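Local coordinates for magnetosome protein MamA (Magnetospirillum gryphiswaldense, PDB 3AS8) that belongs to the tetratricopeptide-repeat family and probably recognises copies of itself, building a multi-protein assembly associated with the magnetosome, at residues L116-D121 and D131-A136; V9-K14 and L31-D36; R140-K145 and D174-V179; L64-I69 and T80-T85; A149-Y154 and E161-H166. All coordinates share one frame; numbering follows the deposited sequence.

Contacts 1 and 5 are buried pairs of consecutive, nearly antiparallel helices; there glycine or alanine brings the backbones close and a ring packs beside them. The two touch directly, Phe-133 of contact 1 lying on Ile-150 of contact 5. Contact 4, partly buried, relies on branched aliphatic side chains between helices lying farther apart. Contacts 2 and 3 are at the surface, and their chemistry differs from that of the buried ones: the first packs a tyrosine against a glutamine, while the second is bridged by water. Contacts 3 and 5 join the same helices, 144-156 and 160-183, and contact 2 lies across the chain's centre from contacts 1, 3 and 5.

Contact 1: residues L116-D121 and D131-A136; sequences LGVALD and DSFKIA
Leu-116 opens the contact by laying its CD2 methyl against Ser-132, with OG 3.5 Å from that carbon. Its CG stands anti to the backbone N (chi1 173°), on the flank of its helix that borders the serine. The hydroxyl so covered is not left to apolar neighbours alone, since Ser-132 OG is hydrogen-bonded to Arg-113. One residue on, Gly-117 offers bare backbone to Phe-133. Its CA sits over one face of the ring in a CH-pi contact, 4.1 Å from the centroid and 26° off the normal, and its carbonyl C comes within 3.4 Å of Phe-133 CZ. The same glycine brings the backbones together, its CA 5.1 Å from that of Ser-132, where two nearly antiparallel segments (162°) have axes 8.7 Å apart. Val-118 starts away from the partner helix, yet its CG2 still lies 4.3 Å from Phe-133 CE1. Leu-120 then adds CD1 at 4.0 Å from Ser-132 OG. In the tetratricopeptide-repeat array this pair joins helices 110-122 and 126-139; Leu-116 also packs on Leu-99 and Val-100 of helix 92-105, while Phe-133 continues onto Val-146, Ala-149 and Ile-150 of helix 144-156.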
# COMPACT_ATOMS: atom_id res chain seq x y z
N LEU A 116 -1.89 0.19 7.37
CA LEU A 116 -1.51 -0.72 8.41
C LEU A 116 -2.53 -0.69 9.56
O LEU A 116 -2.98 -1.72 10.07
CB LEU A 116 -0.15 -0.36 8.95
CG LEU A 116 0.32 -1.16 10.20
CD1 LEU A 116 0.27 -2.66 9.94
CD2 LEU A 116 1.76 -0.69 10.66
N GLY A 117 -2.90 0.51 10.01
CA GLY A 117 -4.01 0.58 10.94
C GLY A 117 -5.31 -0.08 10.49
O GLY A 117 -5.99 -0.75 11.28
N VAL A 118 -5.71 0.15 9.24
CA VAL A 118 -6.90 -0.44 8.70
C VAL A 118 -6.80 -1.93 8.74
O VAL A 118 -7.80 -2.58 9.04
CB VAL A 118 -7.22 0.00 7.23
CG1 VAL A 118 -8.46 -0.70 6.68
CG2 VAL A 118 -7.52 1.53 7.18
N ALA A 119 -5.63 -2.48 8.46
CA ALA A 119 -5.47 -3.93 8.41
C ALA A 119 -5.64 -4.53 9.78
O ALA A 119 -6.35 -5.54 9.94
CB ALA A 119 -4.08 -4.35 7.79
N LEU A 120 -4.96 -3.93 10.74
CA LEU A 120 -5.03 -4.29 12.16
C LEU A 120 -6.46 -4.23 12.68
O LEU A 120 -6.93 -5.20 13.32
CB LEU A 120 -4.08 -3.41 12.98
CG LEU A 120 -2.59 -3.66 12.77
CD1 LEU A 120 -1.76 -2.47 13.31
CD2 LEU A 120 -2.04 -4.98 13.34
N ASP A 121 -7.19 -3.15 12.36
CA ASP A 121 -8.57 -3.02 12.77
C ASP A 121 -9.42 -4.15 12.21
O ASP A 121 -10.28 -4.74 12.92
CB ASP A 121 -9.15 -1.67 12.39
CG ASP A 121 -10.62 -1.52 12.77
OD1 ASP A 121 -11.46 -2.19 12.14
OD2 ASP A 121 -10.96 -0.73 13.70
N ASP A 131 -2.85 2.58 17.93
CA ASP A 131 -1.43 2.94 17.96
C ASP A 131 -0.97 3.44 16.58
O ASP A 131 -0.38 4.51 16.44
CB ASP A 131 -0.59 1.71 18.38
CG ASP A 131 -0.69 1.36 19.90
OD1 ASP A 131 -0.12 0.33 20.25
OD2 ASP A 131 -1.32 2.08 20.72
N SER A 132 -1.27 2.67 15.54
CA SER A 132 -0.86 3.05 14.18
C SER A 132 -1.58 4.30 13.68
O SER A 132 -0.94 5.23 13.15
CB SER A 132 -1.05 1.83 13.21
OG SER A 132 0.13 1.04 13.26
N PHE A 133 -2.89 4.38 13.89
CA PHE A 133 -3.66 5.59 13.59
C PHE A 133 -3.14 6.85 14.30
O PHE A 133 -3.03 7.90 13.70
CB PHE A 133 -5.18 5.45 13.86
CG PHE A 133 -5.89 4.43 13.02
CD1 PHE A 133 -5.71 4.37 11.64
CD2 PHE A 133 -6.81 3.52 13.60
CE1 PHE A 133 -6.41 3.44 10.85
CE2 PHE A 133 -7.49 2.59 12.80
CZ PHE A 133 -7.28 2.55 11.42
N LYS A 134 -2.73 6.72 15.55
CA LYS A 134 -2.10 7.84 16.20
C LYS A 134 -0.74 8.31 15.66
O LYS A 134 -0.48 9.50 15.65
CB LYS A 134 -2.04 7.58 17.68
CG LYS A 134 -3.47 7.65 18.25
CD LYS A 134 -3.47 7.59 19.80
CE LYS A 134 -4.92 7.63 20.32
NZ LYS A 134 -4.90 7.52 21.78
N ILE A 135 0.05 7.40 15.14
CA ILE A 135 1.27 7.72 14.44
C ILE A 135 0.97 8.39 13.12
O ILE A 135 1.60 9.36 12.77
CB ILE A 135 2.14 6.46 14.28
CG1 ILE A 135 2.54 5.92 15.65
CG2 ILE A 135 3.41 6.78 13.47
CD1 ILE A 135 3.16 4.50 15.64
N ALA A 136 0.01 7.87 12.36
CA ALA A 136 -0.46 8.56 11.18
C ALA A 136 -0.96 9.99 11.41
O ALA A 136 -0.72 10.93 10.61
CB ALA A 136 -1.56 7.72 10.49

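Contact 2: residues V9-K14 and L31-D36; sequences VYYRDK and LEQVYD
At the N-terminal end of the tetratricopeptide-repeat array, helix 5-20 packs on the end of helix 24-31 and the loop leading to helix 42-54, and Tyr-11 meets Gln-33 in this surface contact. Gln-33 CB makes a CH-pi contact over one face of the tyrosine ring, 4.2 Å from the centroid and 19° off the normal. Beyond CG the glutamine runs on extended, crossing the tyrosine side chain at a slant and bringing OE1 over the ring, 3.5 Å from Tyr-11 CE1. Ring and amide planes are 38° apart, so this is not a flat stack. A hydrogen bond from Gln-33 NE2 to the carbonyl of Val-29 fixes the amide's rotation. The opposite face of the tyrosine is covered by its sequence neighbour, with Tyr-10 CD2 3.8 Å above the ring centre. Arg-12 leads its charged end away from the contact to a salt bridge with Asp-41, but its backbone stays in play. Val-34 holds CG1 between its own backbone N and carbonyl carbon (chi1 55°), and that methyl lies 3.9 Å from Arg-12 N. Deeper in, Leu-31 CD2 rests against two successive carbonyl oxygens, 3.8 Å from Tyr-11 O and 3.7 Å from Arg-12 O.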
# COMPACT_ATOMS: atom_id res chain seq x y z
N VAL A 9 17.75 -7.32 -23.19
CA VAL A 9 18.06 -6.00 -22.62
C VAL A 9 17.21 -4.98 -23.32
O VAL A 9 16.78 -3.99 -22.71
CB VAL A 9 19.58 -5.68 -22.62
CG1 VAL A 9 19.87 -4.36 -21.85
CG2 VAL A 9 20.34 -6.79 -21.99
N TYR A 10 16.89 -5.22 -24.58
CA TYR A 10 15.97 -4.36 -25.29
C TYR A 10 14.57 -4.29 -24.58
O TYR A 10 14.00 -3.20 -24.39
CB TYR A 10 15.82 -4.80 -26.77
CG TYR A 10 14.83 -3.98 -27.59
CD1 TYR A 10 15.20 -2.76 -28.16
CD2 TYR A 10 13.56 -4.44 -27.84
CE1 TYR A 10 14.31 -2.04 -28.89
CE2 TYR A 10 12.68 -3.75 -28.58
CZ TYR A 10 13.05 -2.54 -29.10
OH TYR A 10 12.16 -1.83 -29.85
N TYR A 11 14.01 -5.44 -24.26
CA TYR A 11 12.60 -5.52 -23.75
C TYR A 11 12.62 -5.08 -22.28
O TYR A 11 11.73 -4.41 -21.83
CB TYR A 11 12.00 -6.95 -23.94
CG TYR A 11 11.70 -7.21 -25.42
CD1 TYR A 11 10.69 -6.54 -26.08
CD2 TYR A 11 12.50 -8.08 -26.17
CE1 TYR A 11 10.42 -6.76 -27.47
CE2 TYR A 11 12.31 -8.25 -27.51
CZ TYR A 11 11.25 -7.60 -28.18
OH TYR A 11 11.06 -7.81 -29.56
N ARG A 12 13.72 -5.39 -21.57
CA ARG A 12 13.87 -4.98 -20.16
C ARG A 12 13.89 -3.50 -20.02
O ARG A 12 13.11 -2.96 -19.29
CB ARG A 12 15.11 -5.59 -19.55
CG ARG A 12 15.35 -5.24 -18.07
CD ARG A 12 16.74 -5.84 -17.61
NE ARG A 12 16.78 -5.91 -16.16
CZ ARG A 12 16.96 -4.85 -15.37
NH1 ARG A 12 17.14 -3.63 -15.90
NH2 ARG A 12 16.98 -5.01 -14.06
N ASP A 13 14.78 -2.84 -20.74
CA ASP A 13 14.93 -1.42 -20.65
C ASP A 13 13.66 -0.71 -21.08
O ASP A 13 13.22 0.25 -20.42
CB ASP A 13 16.05 -0.87 -21.60
CG ASP A 13 17.50 -1.25 -21.16
OD1 ASP A 13 17.67 -1.88 -20.07
OD2 ASP A 13 18.45 -0.89 -21.95
N LYS A 14 13.11 -1.12 -22.24
CA LYS A 14 11.91 -0.49 -22.75
C LYS A 14 10.69 -0.72 -21.76
O LYS A 14 9.86 0.21 -21.52
CB LYS A 14 11.61 -0.97 -24.17
CG LYS A 14 10.93 0.04 -25.06
CD LYS A 14 10.95 -0.42 -26.55
CE LYS A 14 10.73 0.71 -27.55
NZ LYS A 14 9.81 1.84 -27.13
N LEU A 31 7.49 -6.45 -21.02
CA LEU A 31 8.16 -7.23 -19.93
C LEU A 31 7.80 -8.70 -19.95
O LEU A 31 8.59 -9.54 -19.52
CB LEU A 31 8.02 -6.59 -18.54
CG LEU A 31 8.70 -5.23 -18.26
CD1 LEU A 31 8.24 -4.59 -16.91
CD2 LEU A 31 10.21 -5.19 -18.49
N GLU A 32 6.65 -9.04 -20.52
CA GLU A 32 6.31 -10.43 -20.71
C GLU A 32 7.33 -11.17 -21.59
O GLU A 32 7.45 -12.40 -21.52
CB GLU A 32 4.95 -10.54 -21.40
CG GLU A 32 3.78 -10.49 -20.43
CD GLU A 32 2.38 -10.65 -21.08
OE1 GLU A 32 2.23 -10.45 -22.31
OE2 GLU A 32 1.44 -11.00 -20.34
N GLN A 33 8.05 -10.42 -22.42
CA GLN A 33 8.97 -11.00 -23.38
C GLN A 33 10.35 -11.16 -22.80
O GLN A 33 11.25 -11.66 -23.50
CB GLN A 33 9.02 -10.11 -24.64
CG GLN A 33 7.70 -10.08 -25.37
CD GLN A 33 7.75 -9.24 -26.62
OE1 GLN A 33 8.38 -9.65 -27.59
NE2 GLN A 33 7.08 -8.07 -26.61
N VAL A 34 10.56 -10.68 -21.57
CA VAL A 34 11.81 -10.94 -20.86
C VAL A 34 11.67 -11.66 -19.51
O VAL A 34 12.63 -12.29 -19.04
CB VAL A 34 12.72 -9.69 -20.71
CG1 VAL A 34 12.04 -8.52 -20.04
CG2 VAL A 34 14.00 -10.08 -19.95
N TYR A 35 10.48 -11.59 -18.89
CA TYR A 35 10.30 -12.21 -17.58
C TYR A 35 10.49 -13.71 -17.72
O TYR A 35 9.93 -14.33 -18.61
CB TYR A 35 8.91 -11.91 -16.96
CG TYR A 35 8.68 -12.71 -15.72
CD1 TYR A 35 9.41 -12.43 -14.56
CD2 TYR A 35 7.77 -13.75 -15.68
CE1 TYR A 35 9.27 -13.22 -13.36
CE2 TYR A 35 7.58 -14.52 -14.48
CZ TYR A 35 8.35 -14.25 -13.35
OH TYR A 35 8.17 -15.01 -12.21
N ASP A 36 11.21 -14.30 -16.77
CA ASP A 36 11.53 -15.73 -16.80
C ASP A 36 11.65 -16.14 -15.34
O ASP A 36 12.54 -15.65 -14.65
CB ASP A 36 12.85 -15.95 -17.56
CG ASP A 36 13.24 -17.42 -17.64
OD1 ASP A 36 14.11 -17.75 -18.47
OD2 ASP A 36 12.64 -18.23 -16.90

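Contact 3: residues R140-K145 and D174-V179; sequences RPNEGK and DERSAV. With SO4 (sulfate ion), chain B.
Asn-142 and Arg-176 meet at the protein surface with their side chains crossing at about a right angle, and Arg-176 NH1 lies 3.9 Å from Asn-142 CG. The arginine bends at chi2 and chi3 to get there. Both residues were modelled in two conformers, so the details of this pairing are doubtful. Asp-174, which buries about as much as Arg-176, sets OD1 3.6 Å from Gly-144 CA. Its polar link to the other segment runs through a water that donates to Asp-174 OD1 (2.9 Å) and to Ser-177 OG (3.1 Å) while accepting from Gly-144 N (2.9 Å). A second water donates to Asn-142 O; its leg to Ser-177 OG, which also bonds Leu-173 O, is doubtfully short. In this tetratricopeptide-repeat fold, the type I turn from Arg-140 to Glu-143 connects helix 126-139 to helix 144-156, with Glu-143 at the N-cap position. Across the turn, Arg-140 NH1 forms a salt bridge with Glu-143 OE2 at 2.8 Å. The same guanidinium grips a sulfate, probably from the crystallisation liquor, with NH1 bonded to O2 and NH2 to O4.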
# COMPACT_ATOMS: atom_id res chain seq x y z
N ARG A 140 -0.13 13.74 9.77
CA ARG A 140 -1.11 14.63 9.16
C ARG A 140 -2.24 14.84 10.15
O ARG A 140 -3.24 14.14 10.11
CB ARG A 140 -1.73 14.07 7.90
CG ARG A 140 -0.78 13.82 6.74
CD ARG A 140 -1.56 13.49 5.52
NE ARG A 140 -0.69 13.04 4.42
CZ ARG A 140 -1.13 12.38 3.35
NH1 ARG A 140 -2.42 12.17 3.16
NH2 ARG A 140 -0.28 12.03 2.42
N PRO A 141 -2.07 15.82 11.03
CA PRO A 141 -2.98 15.97 12.12
C PRO A 141 -4.33 16.53 11.70
O PRO A 141 -5.21 16.62 12.55
CB PRO A 141 -2.32 17.04 13.01
CG PRO A 141 -0.92 17.10 12.62
CD PRO A 141 -0.78 16.56 11.24
N ASN A 142 -4.41 17.00 10.47
CA ASN A 142 -5.67 17.54 9.98
C ASN A 142 -6.46 16.51 9.11
O ASN A 142 -7.49 16.85 8.52
CB ASN A 142 -5.51 18.93 9.30
CG ASN A 142 -5.37 20.06 10.30
OD1 ASN A 142 -5.30 19.85 11.53
ND2 ASN A 142 -5.35 21.30 9.79
N GLU A 143 -6.03 15.26 9.13
CA GLU A 143 -6.79 14.17 8.48
C GLU A 143 -7.95 13.64 9.38
O GLU A 143 -7.78 12.79 10.28
CB GLU A 143 -5.88 13.04 7.98
CG GLU A 143 -5.02 13.38 6.79
CD GLU A 143 -5.57 12.98 5.39
OE1 GLU A 143 -6.75 12.56 5.24
OE2 GLU A 143 -4.78 13.13 4.41
N GLY A 144 -9.13 14.18 9.12
CA GLY A 144 -10.37 13.68 9.68
C GLY A 144 -10.63 12.19 9.61
O GLY A 144 -11.11 11.62 10.58
N LYS A 145 -10.28 11.55 8.48
CA LYS A 145 -10.52 10.12 8.34
C LYS A 145 -9.73 9.37 9.41
O LYS A 145 -10.06 8.20 9.71
CB LYS A 145 -10.20 9.60 6.91
CG LYS A 145 -8.69 9.49 6.55
CD LYS A 145 -8.48 8.97 5.10
CE LYS A 145 -7.04 8.85 4.76
NZ LYS A 145 -6.80 8.17 3.44
N ASP A 174 -13.25 17.44 8.83
CA ASP A 174 -13.87 17.20 7.53
C ASP A 174 -14.56 18.45 6.97
O ASP A 174 -14.61 18.66 5.74
CB ASP A 174 -14.91 16.07 7.61
CG ASP A 174 -14.28 14.68 7.61
OD1 ASP A 174 -13.05 14.49 7.43
OD2 ASP A 174 -15.04 13.73 7.80
N GLU A 175 -15.10 19.24 7.88
CA GLU A 175 -15.62 20.57 7.54
C GLU A 175 -14.50 21.52 7.02
O GLU A 175 -14.64 22.15 5.96
CB GLU A 175 -16.31 21.15 8.77
CG GLU A 175 -16.88 22.54 8.57
CD GLU A 175 -17.97 22.85 9.59
OE1 GLU A 175 -19.00 22.13 9.60
OE2 GLU A 175 -17.80 23.82 10.37
N ARG A 176 -13.39 21.65 7.75
CA ARG A 176 -12.25 22.41 7.24
C ARG A 176 -11.84 21.90 5.83
O ARG A 176 -11.84 22.66 4.88
CB ARG A 176 -11.05 22.37 8.21
CG ARG A 176 -11.39 22.58 9.70
CD ARG A 176 -10.43 23.49 10.46
NE ARG A 176 -9.22 22.85 10.97
CZ ARG A 176 -8.97 22.56 12.26
NH1 ARG A 176 -7.82 22.00 12.61
NH2 ARG A 176 -9.85 22.83 13.20
N SER A 177 -11.53 20.59 5.72
CA SER A 177 -11.00 19.93 4.48
C SER A 177 -11.81 19.95 3.14
O SER A 177 -11.37 20.54 2.13
CB SER A 177 -10.68 18.45 4.77
OG SER A 177 -9.60 18.36 5.69
N ALA A 178 -12.95 19.23 3.11
CA ALA A 178 -13.80 19.16 1.89
C ALA A 178 -14.31 20.52 1.41
O ALA A 178 -14.62 20.68 0.21
CB ALA A 178 -14.99 18.24 2.09
N VAL A 179 -14.44 21.48 2.33
CA VAL A 179 -14.88 22.85 1.96
C VAL A 179 -13.74 23.59 1.30
O VAL A 179 -13.93 24.18 0.19
CB VAL A 179 -15.43 23.66 3.17
CG1 VAL A 179 -15.82 25.13 2.75
CG2 VAL A 179 -16.65 22.93 3.80
S SO4 B . -2.49 9.58 0.30
O1 SO4 B . -3.26 10.35 -0.71
O2 SO4 B . -3.15 9.77 1.62
O3 SO4 B . -2.48 8.18 -0.11
O4 SO4 B . -1.09 10.01 0.43
O HOH W 1 -8.85 19.17 7.94
O HOH W 2 -10.41 15.73 7.05

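Contact 4: residues L64-I69 and T80-T85; sequences LLERSI and TVLGLT
Leu-65 and Leu-82 are the nearest CA pair of segments 64-69 and 80-85, which lie on helices 58-71 and 76-88; their CA atoms are 6.2 Å apart, and the segment axes pass at 9.9 Å and 133°. Leu-82 puts CG anti to its backbone N (chi1 -179°) and spreads its two methyls over the partner helix. CD1 lies 3.9 Å from Leu-65 CB. CD2 lies against the leucine's carbonyl and reaches Ile-69, whose CG2 is 4.1 Å away. Leu-65 in turn crosses Val-81 at about a right angle. Leu-65 CD1 and Val-81 CG1 are 3.4 Å apart, tight for carbons, but Val-81 has two deposited conformers, so strain is doubtful. Glu-66 lends its aliphatic CG to the flank of Leu-82 and turns its carboxylate to the hydroxyl of Tyr-86. Leu-98 of helix 92-105 touches both Ile-69 and Leu-82, extending the apolar cluster of this tetratricopeptide-repeat array. Thr-85 OG1 turns to its own helix, donating to Val-81 O (2.9 Å) from above the carbonyl plane. The side-chain groups that touch are aliphatic and the two segments share no hydrogen bond, so the fit depends on shape and burial rather than on directional bonds.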
# COMPACT_ATOMS: atom_id res chain seq x y z
N LEU A 64 3.69 -12.37 -8.87
CA LEU A 64 5.05 -11.91 -9.25
C LEU A 64 5.71 -11.11 -8.12
O LEU A 64 6.93 -11.18 -7.90
CB LEU A 64 5.06 -11.04 -10.54
CG LEU A 64 5.34 -11.69 -11.87
CD1 LEU A 64 4.40 -12.87 -12.00
CD2 LEU A 64 5.21 -10.68 -13.06
N LEU A 65 4.89 -10.38 -7.37
CA LEU A 65 5.41 -9.54 -6.31
C LEU A 65 5.81 -10.44 -5.16
O LEU A 65 6.80 -10.19 -4.54
CB LEU A 65 4.40 -8.47 -5.87
CG LEU A 65 4.16 -7.32 -6.86
CD1 LEU A 65 2.94 -6.49 -6.43
CD2 LEU A 65 5.44 -6.40 -7.07
N GLU A 66 5.05 -11.51 -4.94
CA GLU A 66 5.38 -12.48 -3.90
C GLU A 66 6.71 -13.21 -4.20
O GLU A 66 7.52 -13.43 -3.32
CB GLU A 66 4.23 -13.50 -3.78
CG GLU A 66 2.91 -12.99 -3.15
CD GLU A 66 1.64 -13.92 -3.28
OE1 GLU A 66 0.56 -13.57 -2.66
OE2 GLU A 66 1.66 -14.98 -4.00
N ARG A 67 6.86 -13.66 -5.46
CA ARG A 67 8.10 -14.26 -5.93
C ARG A 67 9.28 -13.21 -5.72
O ARG A 67 10.38 -13.56 -5.32
CB ARG A 67 7.92 -14.71 -7.40
CG ARG A 67 8.70 -15.93 -7.78
CD ARG A 67 8.32 -16.46 -9.16
NE ARG A 67 6.87 -16.59 -9.27
CZ ARG A 67 6.20 -17.70 -8.96
NH1 ARG A 67 6.84 -18.80 -8.54
NH2 ARG A 67 4.88 -17.70 -9.07
N SER A 68 9.04 -11.94 -6.00
CA SER A 68 10.03 -10.88 -5.80
C SER A 68 10.47 -10.72 -4.34
O SER A 68 11.69 -10.72 -4.00
CB SER A 68 9.47 -9.55 -6.28
OG SER A 68 9.15 -9.65 -7.71
N ILE A 69 9.46 -10.60 -3.46
CA ILE A 69 9.75 -10.43 -2.03
C ILE A 69 10.43 -11.72 -1.50
O ILE A 69 11.20 -11.62 -0.58
CB ILE A 69 8.53 -9.96 -1.19
CG1 ILE A 69 8.96 -8.99 -0.04
CG2 ILE A 69 7.78 -11.14 -0.60
CD1 ILE A 69 9.74 -7.66 -0.48
N THR A 80 6.13 -2.33 -0.30
CA THR A 80 5.13 -1.25 -0.32
C THR A 80 4.00 -1.60 -1.26
O THR A 80 2.80 -1.63 -0.86
CB THR A 80 5.75 0.10 -0.68
OG1 THR A 80 6.84 0.36 0.20
CG2 THR A 80 4.74 1.27 -0.57
N VAL A 81 4.34 -1.95 -2.51
CA VAL A 81 3.32 -2.34 -3.51
C VAL A 81 2.51 -3.52 -3.02
O VAL A 81 1.28 -3.54 -3.00
CB VAL A 81 3.94 -2.84 -4.85
CG1 VAL A 81 2.79 -3.09 -5.87
CG2 VAL A 81 4.96 -1.84 -5.38
N LEU A 82 3.24 -4.56 -2.64
CA LEU A 82 2.57 -5.78 -2.31
C LEU A 82 1.71 -5.60 -1.05
O LEU A 82 0.57 -6.01 -1.03
CB LEU A 82 3.54 -6.90 -2.11
CG LEU A 82 3.05 -8.28 -1.76
CD1 LEU A 82 1.96 -8.73 -2.82
CD2 LEU A 82 4.31 -9.30 -1.61
N GLY A 83 2.25 -4.95 -0.01
CA GLY A 83 1.50 -4.70 1.23
C GLY A 83 0.28 -3.88 0.94
O GLY A 83 -0.81 -4.20 1.39
N LEU A 84 0.42 -2.79 0.20
CA LEU A 84 -0.77 -2.01 -0.16
C LEU A 84 -1.81 -2.78 -0.98
O LEU A 84 -3.04 -2.57 -0.83
CB LEU A 84 -0.37 -0.67 -0.88
CG LEU A 84 0.39 0.29 0.05
CD1 LEU A 84 0.94 1.53 -0.71
CD2 LEU A 84 -0.55 0.66 1.28
N THR A 85 -1.31 -3.61 -1.90
CA THR A 85 -2.19 -4.39 -2.74
C THR A 85 -2.97 -5.40 -1.90
O THR A 85 -4.18 -5.52 -2.10
CB THR A 85 -1.51 -5.07 -3.93
OG1 THR A 85 -0.92 -4.06 -4.77
CG2 THR A 85 -2.55 -5.79 -4.79

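Contact 5: residues A149-Y154 and E161-H166; sequences AIAYSY and EEALPH
Helices 144-156 and 160-183 form a close, nearly antiparallel pair of the tetratricopeptide-repeat fold, meeting at Ala-151 and Ala-163, whose CA atoms are just 4.3 Å apart. The small residues permit an axis separation of 7.9 Å, and Ala-163 CB rests 3.4 Å from Ala-151 O. Around them, two aliphatic groups sit over ring centres. Ile-150 CG2 lies 3.6 Å from the His-166 centroid, 8° off the normal. From the other helix, Glu-162 CB covers Tyr-154 at 3.7 Å from its centroid, and in the conformer given the acid's extended chain then slants across the tyrosine side chain. The Tyr-154 and His-166 rings are near parallel (23°) but slid apart, so they barely overlap. Toward helix 110-122, Ser-153 OG is hydrogen-bonded to Asp-121. His-166 has both nitrogens engaged: ND1 is hydrogen-bonded to His-147, and NE2 to a water lying in the plane of the imidazole, 3.0 Å away, which also bonds Tyr-154 OH at 3.0 Å.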
# COMPACT_ATOMS: atom_id res chain seq x y z
N ALA A 149 -11.35 6.75 12.01
CA ALA A 149 -10.88 5.37 12.10
C ALA A 149 -10.58 5.06 13.59
O ALA A 149 -10.91 3.98 14.09
CB ALA A 149 -9.60 5.14 11.20
N ILE A 150 -10.02 6.00 14.31
CA ILE A 150 -9.66 5.76 15.72
C ILE A 150 -10.95 5.64 16.55
O ILE A 150 -11.07 4.76 17.41
CB ILE A 150 -8.82 6.91 16.33
CG1 ILE A 150 -7.38 6.88 15.89
CG2 ILE A 150 -8.79 6.81 17.92
CD1 ILE A 150 -6.73 8.35 16.11
N ALA A 151 -11.93 6.52 16.28
CA ALA A 151 -13.27 6.46 16.94
C ALA A 151 -13.91 5.11 16.77
O ALA A 151 -14.41 4.50 17.72
CB ALA A 151 -14.20 7.53 16.34
N TYR A 152 -13.92 4.61 15.54
CA TYR A 152 -14.53 3.31 15.25
C TYR A 152 -13.80 2.16 15.97
O TYR A 152 -14.42 1.25 16.43
CB TYR A 152 -14.65 3.08 13.72
CG TYR A 152 -15.53 1.89 13.35
CD1 TYR A 152 -16.72 1.64 14.05
CD2 TYR A 152 -15.18 0.99 12.29
CE1 TYR A 152 -17.52 0.57 13.76
CE2 TYR A 152 -16.01 -0.11 11.98
CZ TYR A 152 -17.18 -0.30 12.73
OH TYR A 152 -18.02 -1.35 12.51
N SER A 153 -12.48 2.20 16.08
CA SER A 153 -11.76 1.12 16.71
C SER A 153 -12.14 1.12 18.23
O SER A 153 -12.40 0.10 18.82
CB SER A 153 -10.27 1.31 16.52
OG SER A 153 -9.78 1.17 15.18
N TYR A 154 -12.20 2.31 18.83
CA TYR A 154 -12.60 2.41 20.20
C TYR A 154 -14.02 1.85 20.37
O TYR A 154 -14.28 1.07 21.29
CB TYR A 154 -12.48 3.81 20.72
CG TYR A 154 -11.13 4.27 21.27
CD1 TYR A 154 -10.50 3.62 22.34
CD2 TYR A 154 -10.55 5.42 20.79
CE1 TYR A 154 -9.26 4.09 22.85
CE2 TYR A 154 -9.37 5.89 21.28
CZ TYR A 154 -8.71 5.22 22.31
OH TYR A 154 -7.54 5.77 22.71
N GLU A 161 -16.91 6.26 25.54
CA GLU A 161 -16.34 7.52 26.08
C GLU A 161 -15.10 8.04 25.38
O GLU A 161 -14.91 9.25 25.14
CB GLU A 161 -16.03 7.31 27.56
CG GLU A 161 -15.62 8.55 28.22
CD GLU A 161 -15.55 8.43 29.74
OE1 GLU A 161 -15.25 9.40 30.36
OE2 GLU A 161 -15.76 7.38 30.34
N GLU A 162 -14.20 7.12 25.07
CA GLU A 162 -12.99 7.50 24.30
C GLU A 162 -13.33 7.75 22.82
O GLU A 162 -12.68 8.58 22.20
CB GLU A 162 -11.83 6.47 24.45
CG GLU A 162 -11.02 6.66 25.74
CD GLU A 162 -9.97 5.56 25.98
OE1 GLU A 162 -10.37 4.42 26.34
OE2 GLU A 162 -8.76 5.84 25.85
N ALA A 163 -14.37 7.11 22.27
CA ALA A 163 -14.72 7.34 20.84
C ALA A 163 -15.26 8.73 20.53
O ALA A 163 -14.85 9.37 19.57
CB ALA A 163 -15.70 6.24 20.31
N LEU A 164 -16.10 9.25 21.40
CA LEU A 164 -16.87 10.46 21.11
C LEU A 164 -16.03 11.67 20.73
O LEU A 164 -16.30 12.34 19.69
CB LEU A 164 -17.86 10.70 22.30
CG LEU A 164 -18.66 12.02 22.27
CD1 LEU A 164 -19.58 11.98 21.05
CD2 LEU A 164 -19.44 12.32 23.56
N PRO A 165 -14.98 12.01 21.53
CA PRO A 165 -14.12 13.13 21.15
C PRO A 165 -13.47 12.97 19.78
O PRO A 165 -13.26 13.95 19.08
CB PRO A 165 -13.01 13.18 22.25
CG PRO A 165 -13.27 12.09 23.15
CD PRO A 165 -14.58 11.38 22.79
N HIS A 166 -13.13 11.73 19.40
CA HIS A 166 -12.61 11.46 18.06
C HIS A 166 -13.63 11.67 16.93
O HIS A 166 -13.32 12.21 15.87
CB HIS A 166 -11.96 10.10 18.04
CG HIS A 166 -10.67 10.06 18.82
ND1 HIS A 166 -9.50 10.67 18.39
CD2 HIS A 166 -10.35 9.42 19.98
CE1 HIS A 166 -8.53 10.42 19.26
NE2 HIS A 166 -9.02 9.67 20.24
O HOH W 3 -7.40 8.73 22.56
O HOH W 4 -6.35 4.05 24.39